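Local coordinates for protein fiber (Bovine adenovirus 4, PDB 4UE0) that forms the trimeric head domain of the adenoviral fibre, which probably attaches the virus to receptors on the host cell, at residues S68-C74 / W114-I118; Q42-D48 / L105-V111; L23-I27 / D57-I63. The contacts are given in a common frame with arbitrary orientation. Numbering follows the deposited sequence.

Contact 1: S68-C74 / W114-I118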
# COMPACT_ATOMS: atom_id res chain seq x y z
N SER A 68 9.30 -2.91 18.19
CA SER A 68 8.25 -2.04 17.66
C SER A 68 7.12 -2.86 17.04
O SER A 68 7.38 -3.82 16.28
CB SER A 68 8.78 -1.05 16.61
OG SER A 68 9.35 0.08 17.25
N PRO A 69 5.87 -2.47 17.30
CA PRO A 69 4.76 -3.07 16.56
C PRO A 69 4.82 -2.66 15.09
O PRO A 69 5.40 -1.61 14.75
CB PRO A 69 3.51 -2.49 17.23
CG PRO A 69 3.95 -1.78 18.43
CD PRO A 69 5.39 -1.46 18.26
N PHE A 70 4.17 -3.45 14.25
CA PHE A 70 3.92 -3.04 12.88
C PHE A 70 2.87 -1.92 12.88
O PHE A 70 1.92 -1.96 13.66
CB PHE A 70 3.41 -4.20 12.06
CG PHE A 70 4.41 -5.30 11.84
CD1 PHE A 70 4.50 -6.38 12.71
CD2 PHE A 70 5.22 -5.30 10.72
CE1 PHE A 70 5.42 -7.38 12.49
CE2 PHE A 70 6.13 -6.32 10.49
CZ PHE A 70 6.23 -7.35 11.38
N TYR A 71 3.06 -0.94 11.98
CA TYR A 71 2.10 0.15 11.83
C TYR A 71 1.78 0.31 10.35
O TYR A 71 2.65 0.53 9.53
CB TYR A 71 2.64 1.49 12.43
CG TYR A 71 1.68 2.61 12.17
CD1 TYR A 71 0.43 2.66 12.81
CD2 TYR A 71 1.94 3.53 11.19
CE1 TYR A 71 -0.51 3.60 12.46
CE2 TYR A 71 1.01 4.49 10.84
CZ TYR A 71 -0.25 4.50 11.44
OH TYR A 71 -1.21 5.40 11.07
N ALA A 72 0.48 0.28 10.03
CA ALA A 72 -0.03 0.48 8.68
C ALA A 72 -1.29 1.32 8.75
O ALA A 72 -1.70 1.77 9.82
CB ALA A 72 -0.29 -0.86 8.00
N SER A 73 -1.93 1.58 7.61
CA SER A 73 -3.21 2.26 7.59
C SER A 73 -4.15 1.57 6.62
O SER A 73 -3.73 0.84 5.72
CB SER A 73 -3.11 3.74 7.25
OG SER A 73 -2.77 3.90 5.89
N CYS A 74 -5.43 1.81 6.82
CA CYS A 74 -6.47 1.33 5.94
C CYS A 74 -7.60 2.32 5.93
O CYS A 74 -7.58 3.30 6.68
CB CYS A 74 -6.93 -0.07 6.38
SG CYS A 74 -7.74 -0.12 7.97
N TRP A 114 -4.21 -3.86 3.48
CA TRP A 114 -3.06 -3.09 3.95
C TRP A 114 -1.85 -3.97 4.03
O TRP A 114 -1.92 -5.19 4.11
CB TRP A 114 -3.34 -2.43 5.31
CG TRP A 114 -3.83 -3.35 6.40
CD1 TRP A 114 -5.11 -3.55 6.77
CD2 TRP A 114 -3.03 -4.16 7.29
NE1 TRP A 114 -5.17 -4.40 7.83
CE2 TRP A 114 -3.91 -4.81 8.15
CE3 TRP A 114 -1.66 -4.40 7.41
CZ2 TRP A 114 -3.47 -5.72 9.11
CZ3 TRP A 114 -1.23 -5.32 8.34
CH2 TRP A 114 -2.13 -5.97 9.18
N THR A 115 -0.70 -3.30 4.05
CA THR A 115 0.56 -3.96 4.20
C THR A 115 1.47 -3.15 5.12
O THR A 115 1.54 -1.94 4.98
CB THR A 115 1.35 -4.09 2.86
OG1 THR A 115 0.62 -4.89 1.93
CG2 THR A 115 2.74 -4.74 3.10
N ALA A 116 2.18 -3.84 6.00
CA ALA A 116 3.17 -3.25 6.89
C ALA A 116 4.52 -3.86 6.60
O ALA A 116 4.62 -5.04 6.22
CB ALA A 116 2.81 -3.50 8.35
N SER A 117 5.60 -3.11 6.81
CA SER A 117 6.95 -3.60 6.57
C SER A 117 7.89 -3.01 7.61
O SER A 117 7.91 -1.79 7.80
CB SER A 117 7.46 -3.10 5.17
OG SER A 117 8.83 -3.41 4.98
N ILE A 118 8.67 -3.90 8.24
CA ILE A 118 9.75 -3.52 9.14
C ILE A 118 11.05 -4.05 8.57
O ILE A 118 11.13 -5.21 8.18
CB ILE A 118 9.51 -4.09 10.55
CG1 ILE A 118 8.40 -3.33 11.25
CG2 ILE A 118 10.78 -4.00 11.39
CD1 ILE A 118 7.96 -3.92 12.57
O HOH W 1 4.75 -0.68 8.21
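Two edge strands, one from each antiparallel sheet of the fibre-head β-sandwich, face each other here along a subunit interface. The axes of strands 70-74 and 114-118 run roughly antiparallel (155°) and come within 6.1 Å, yet the strands are joined by side chains rather than by a backbone ladder. F70 and I118 form the aliphatic-aromatic pair: I118 CD1 sits over the F70 ring, 3.7 Å from its centroid in a CH-π contact. A72 CB lies 4.1 Å from A116 CB and 3.8 Å from W114 CE3, its small side chain leaving room for the indole. At the far end C74 CB approaches W114 CD1 at 3.9 Å, and C74 SG makes an oblique sulfur-aromatic contact. The CA-to-CB bonds of Y71 and S117 point away from the opposing strand, and their hydroxyls hydrogen-bond T75 and S41 of a neighbouring subunit. Water 1 bridges the two backbones, accepting from S117 N at 2.9 Å and lying 2.8 Å from Y71 O.

Contact 2: Q42-D48 / L105-V111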
# COMPACT_ATOMS: atom_id res chain seq x y z
N GLN A 42 -8.57 -7.16 2.03
CA GLN A 42 -9.77 -6.45 2.44
C GLN A 42 -10.69 -7.38 3.25
O GLN A 42 -10.70 -8.59 3.07
CB GLN A 42 -10.50 -5.87 1.24
CG GLN A 42 -11.09 -6.91 0.30
CD GLN A 42 -11.65 -6.25 -0.94
OE1 GLN A 42 -10.96 -5.50 -1.64
NE2 GLN A 42 -12.91 -6.50 -1.22
N PHE A 43 -11.45 -6.77 4.15
CA PHE A 43 -12.37 -7.53 4.96
C PHE A 43 -13.54 -6.66 5.35
O PHE A 43 -13.48 -5.43 5.32
CB PHE A 43 -11.69 -8.11 6.20
CG PHE A 43 -11.25 -7.07 7.21
CD1 PHE A 43 -10.06 -6.39 7.03
CD2 PHE A 43 -12.02 -6.77 8.31
CE1 PHE A 43 -9.64 -5.42 7.93
CE2 PHE A 43 -11.61 -5.81 9.21
CZ PHE A 43 -10.42 -5.13 9.01
N MET A 44 -14.62 -7.32 5.76
CA MET A 44 -15.86 -6.64 6.10
C MET A 44 -16.21 -6.95 7.56
O MET A 44 -16.79 -8.02 7.87
CB MET A 44 -17.05 -6.96 5.22
CG MET A 44 -18.23 -6.07 5.58
SD MET A 44 -19.65 -6.43 4.55
CE MET A 44 -19.24 -5.44 3.11
N PRO A 45 -15.88 -6.05 8.48
CA PRO A 45 -16.27 -6.27 9.86
C PRO A 45 -17.79 -6.15 9.98
O PRO A 45 -18.41 -5.35 9.29
CB PRO A 45 -15.55 -5.15 10.61
CG PRO A 45 -15.49 -4.03 9.63
CD PRO A 45 -15.27 -4.72 8.29
N THR A 46 -18.37 -6.86 10.93
CA THR A 46 -19.82 -6.88 11.11
C THR A 46 -20.26 -6.14 12.37
O THR A 46 -21.45 -6.11 12.69
CB THR A 46 -20.31 -8.35 11.20
OG1 THR A 46 -19.57 -9.00 12.22
CG2 THR A 46 -20.06 -9.07 9.89
N SER A 47 -19.30 -5.54 13.06
CA SER A 47 -19.55 -4.78 14.28
C SER A 47 -18.45 -3.72 14.38
O SER A 47 -17.49 -3.72 13.63
CB SER A 47 -19.58 -5.66 15.52
OG SER A 47 -18.33 -6.26 15.77
N ASP A 48 -18.63 -2.81 15.32
CA ASP A 48 -17.76 -1.66 15.48
C ASP A 48 -16.53 -2.02 16.28
O ASP A 48 -16.26 -1.46 17.33
CB ASP A 48 -18.52 -0.48 16.08
CG ASP A 48 -19.01 -0.74 17.49
OD1 ASP A 48 -19.22 -1.91 17.86
OD2 ASP A 48 -19.18 0.27 18.25
N LEU A 105 -14.21 0.58 13.78
CA LEU A 105 -14.59 0.42 12.39
C LEU A 105 -16.11 0.56 12.22
O LEU A 105 -16.89 0.32 13.14
CB LEU A 105 -14.12 -0.95 11.88
CG LEU A 105 -12.62 -1.20 11.94
CD1 LEU A 105 -12.33 -2.64 11.54
CD2 LEU A 105 -11.88 -0.27 11.03
N GLU A 106 -16.54 0.99 11.04
CA GLU A 106 -17.95 1.01 10.70
C GLU A 106 -18.41 -0.40 10.36
O GLU A 106 -17.81 -1.06 9.49
CB GLU A 106 -18.23 1.89 9.49
CG GLU A 106 -17.80 3.32 9.66
CD GLU A 106 -18.62 4.05 10.68
OE1 GLU A 106 -19.84 3.83 10.76
OE2 GLU A 106 -18.03 4.87 11.42
N PRO A 107 -19.50 -0.88 10.97
CA PRO A 107 -19.99 -2.20 10.58
C PRO A 107 -20.43 -2.28 9.12
O PRO A 107 -21.03 -1.34 8.60
CB PRO A 107 -21.21 -2.39 11.50
CG PRO A 107 -21.02 -1.45 12.65
CD PRO A 107 -20.31 -0.28 12.04
N ASN A 108 -20.20 -3.42 8.51
CA ASN A 108 -20.79 -3.77 7.20
C ASN A 108 -20.32 -2.89 6.04
O ASN A 108 -21.01 -2.74 5.05
CB ASN A 108 -22.32 -3.83 7.30
CG ASN A 108 -22.77 -4.70 8.45
OD1 ASN A 108 -23.57 -4.28 9.31
ND2 ASN A 108 -22.22 -5.88 8.52
N ILE A 109 -19.12 -2.35 6.19
CA ILE A 109 -18.47 -1.61 5.13
C ILE A 109 -17.08 -2.21 4.95
O ILE A 109 -16.35 -2.45 5.91
CB ILE A 109 -18.36 -0.10 5.48
CG1 ILE A 109 -19.74 0.51 5.59
CG2 ILE A 109 -17.48 0.61 4.45
CD1 ILE A 109 -19.73 1.99 5.92
N MET A 110 -16.68 -2.44 3.70
CA MET A 110 -15.40 -3.03 3.43
C MET A 110 -14.24 -2.16 3.92
O MET A 110 -14.26 -0.95 3.76
CB MET A 110 -15.24 -3.27 1.93
CG MET A 110 -14.13 -4.26 1.59
SD MET A 110 -14.47 -5.98 2.05
CE MET A 110 -15.76 -6.36 0.88
N VAL A 111 -13.22 -2.80 4.47
CA VAL A 111 -11.96 -2.17 4.89
C VAL A 111 -10.93 -2.54 3.83
O VAL A 111 -10.82 -3.71 3.46
CB VAL A 111 -11.51 -2.68 6.26
CG1 VAL A 111 -10.19 -2.07 6.66
CG2 VAL A 111 -12.56 -2.39 7.33
O HOH W 2 -23.99 -5.75 11.82
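Three backbone hydrogen bonds join loop segments 42-48 and 105-111. F43 and V111 exchange two of them, V111 N donating to F43 O at 2.8 Å and F43 N to V111 O at 3.2 Å; V111 O also receives a CA-H...O contact from Q42 CA, 3.1 Å away. Further along, N108 N donates to P45 O at 2.7 Å with a nearly straight geometry (165°). The F43-V111 exchange is a single antiparallel bridge of the hydrogen-bonded type, and beyond it residues E106 to I109 form a type II β turn, with P107 at its second position and N108 at its third in a left-handed conformation (phi 65°, psi 27°). This turn is tied back to the sandwich by Q76 of strand 70-77, whose side chain accepts from E106 N and donates to I109 O. On the outer side water 2 donates to both T46 O (2.7 Å) and N108 OD1 (2.9 Å), while D48 CA directs a CA-H...O contact at L105 O, 3.2 Å away. The amide of Q42 is satisfied across the trimer interface: its OE1 accepts from Y71 N and its NE2 donates to P69 O, both of the third subunit. Apolar groups pack beside these bonds, where the F43 ring also meets F19 and I21 of strand 19-29. V111 CB lies over the F43 ring, 4.0 Å from its centroid, L105 CD1 meets the ring edge 4.0 Å from F43 CE2, and P45 CD packs 3.7 Å from V111 CG2.

Contact 3: L23-I27 / D57-I63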
# COMPACT_ATOMS: atom_id res chain seq x y z
N LEU A 23 -4.48 -12.95 6.62
CA LEU A 23 -3.14 -12.39 6.78
C LEU A 23 -2.10 -13.18 6.01
O LEU A 23 -2.19 -14.40 5.93
CB LEU A 23 -2.75 -12.37 8.24
CG LEU A 23 -3.68 -11.60 9.18
CD1 LEU A 23 -3.35 -11.91 10.64
CD2 LEU A 23 -3.54 -10.12 8.90
N GLY A 24 -1.15 -12.45 5.46
CA GLY A 24 0.02 -13.04 4.84
C GLY A 24 1.24 -12.45 5.48
O GLY A 24 1.23 -11.30 5.95
N TRP A 25 2.31 -13.21 5.52
CA TRP A 25 3.56 -12.72 6.07
C TRP A 25 4.72 -13.21 5.23
O TRP A 25 4.62 -14.25 4.53
CB TRP A 25 3.73 -13.16 7.54
CG TRP A 25 3.75 -14.66 7.72
CD1 TRP A 25 2.67 -15.49 8.00
CD2 TRP A 25 4.89 -15.51 7.62
NE1 TRP A 25 3.10 -16.79 8.07
CE2 TRP A 25 4.45 -16.83 7.84
CE3 TRP A 25 6.24 -15.28 7.35
CZ2 TRP A 25 5.33 -17.94 7.81
CZ3 TRP A 25 7.12 -16.38 7.32
CH2 TRP A 25 6.66 -17.68 7.55
N GLN A 26 5.80 -12.43 5.25
CA GLN A 26 7.04 -12.80 4.55
C GLN A 26 8.24 -12.30 5.34
O GLN A 26 8.20 -11.24 5.99
CB GLN A 26 7.14 -12.23 3.11
CG GLN A 26 5.86 -12.16 2.29
CD GLN A 26 5.94 -11.10 1.19
OE1 GLN A 26 4.97 -10.38 0.91
NE2 GLN A 26 7.12 -10.97 0.59
N ILE A 27 9.31 -13.08 5.29
CA ILE A 27 10.63 -12.67 5.78
C ILE A 27 11.55 -12.72 4.56
O ILE A 27 11.69 -13.77 3.93
CB ILE A 27 11.16 -13.56 6.91
CG1 ILE A 27 10.17 -13.57 8.05
CG2 ILE A 27 12.54 -13.07 7.35
CD1 ILE A 27 10.55 -14.50 9.19
N ASP A 57 -0.02 -18.77 15.00
CA ASP A 57 0.72 -19.93 14.54
C ASP A 57 2.23 -19.62 14.49
O ASP A 57 2.66 -18.44 14.51
CB ASP A 57 0.21 -20.29 13.13
CG ASP A 57 0.17 -19.07 12.18
OD1 ASP A 57 -0.73 -18.22 12.30
OD2 ASP A 57 1.06 -18.97 11.33
N SER A 58 3.03 -20.67 14.40
CA SER A 58 4.49 -20.54 14.33
C SER A 58 4.99 -19.59 13.23
O SER A 58 5.92 -18.77 13.44
CB SER A 58 5.10 -21.93 14.10
OG SER A 58 4.69 -22.49 12.85
N GLY A 59 4.37 -19.72 12.04
CA GLY A 59 4.78 -18.93 10.89
C GLY A 59 4.63 -17.45 11.20
O GLY A 59 5.56 -16.66 11.10
N LEU A 60 3.45 -17.07 11.64
CA LEU A 60 3.18 -15.67 11.86
C LEU A 60 3.99 -15.11 13.02
O LEU A 60 4.47 -13.96 13.01
CB LEU A 60 1.70 -15.51 12.13
CG LEU A 60 1.13 -14.13 12.06
CD1 LEU A 60 1.51 -13.34 10.81
CD2 LEU A 60 -0.37 -14.31 12.14
N GLU A 61 4.15 -15.91 14.06
CA GLU A 61 4.91 -15.43 15.19
C GLU A 61 6.33 -15.06 14.75
O GLU A 61 6.95 -14.21 15.40
CB GLU A 61 4.99 -16.46 16.30
CG GLU A 61 3.80 -16.54 17.24
CD GLU A 61 4.11 -17.43 18.43
OE1 GLU A 61 4.30 -18.64 18.21
OE2 GLU A 61 4.16 -16.94 19.58
N SER A 62 6.85 -15.70 13.69
CA SER A 62 8.25 -15.54 13.28
C SER A 62 8.59 -14.13 12.79
O SER A 62 9.78 -13.80 12.72
CB SER A 62 8.66 -16.61 12.24
OG SER A 62 8.12 -16.41 10.93
N ILE A 63 7.59 -13.31 12.46
CA ILE A 63 7.89 -11.99 11.94
C ILE A 63 7.96 -10.94 13.06
O ILE A 63 8.32 -9.78 12.81
CB ILE A 63 6.90 -11.52 10.83
CG1 ILE A 63 5.50 -11.24 11.40
CG2 ILE A 63 6.86 -12.51 9.67
CD1 ILE A 63 4.59 -10.52 10.45
O HOH W 3 1.39 -18.89 8.62
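D57 opens the segment as the N-cap of helix 58-61: its OD2 accepts from L60 N at 3.1 Å and also from water 3 at 2.7 Å, which in turn accepts from W25 NE1 at 2.8 Å. OD1 of D57 is engaged by R12 in a salt bridge. G59 comes next against the indole, its CA only 3.3 Å from W25 CZ2; a β-carbon here would clash with that atom. L60 lays its CA over the five-membered ring, 4.1 Å from the centroid, and sends CD1 to within 3.7 Å of W25 CD1, while its CD2 reaches L23 CD1 at 4.1 Å. S62 OG, donating to G59 O at 2.6 Å, lies above the same face and 3.5 Å from I27 CD1. Finally I63 CG2 touches both W25 CE3 (3.7 Å) and I27 CG1 (3.8 Å). The arrangement is a capped one-turn helix in the connection between the two outermost strands of one sheet, 51-55 and 70-77, packed on strand 19-29 of the other sheet in a β-sandwich.

In the fold
Contact 1 touches both of the others. C74 SG lies 3.4 Å from V111 CG1 of contact 2, and F70 CZ lies 3.5 Å from I63 O of contact 3; the centres are about 19 Å and 14 Å away respectively. Contacts 2 and 3 sit on opposite sides of the chain's centre, with centres about 24 Å apart and nearest atoms about 8 Å apart. Along the chain, contact 3 closes before contact 1 opens, whereas contact 2 crosses both. The trimer adds a second connection: Q42 of contact 2 hydrogen-bonds P69 and Y71 of contact 1 in a neighbouring subunit, so these two contacts meet both within one chain and between chains.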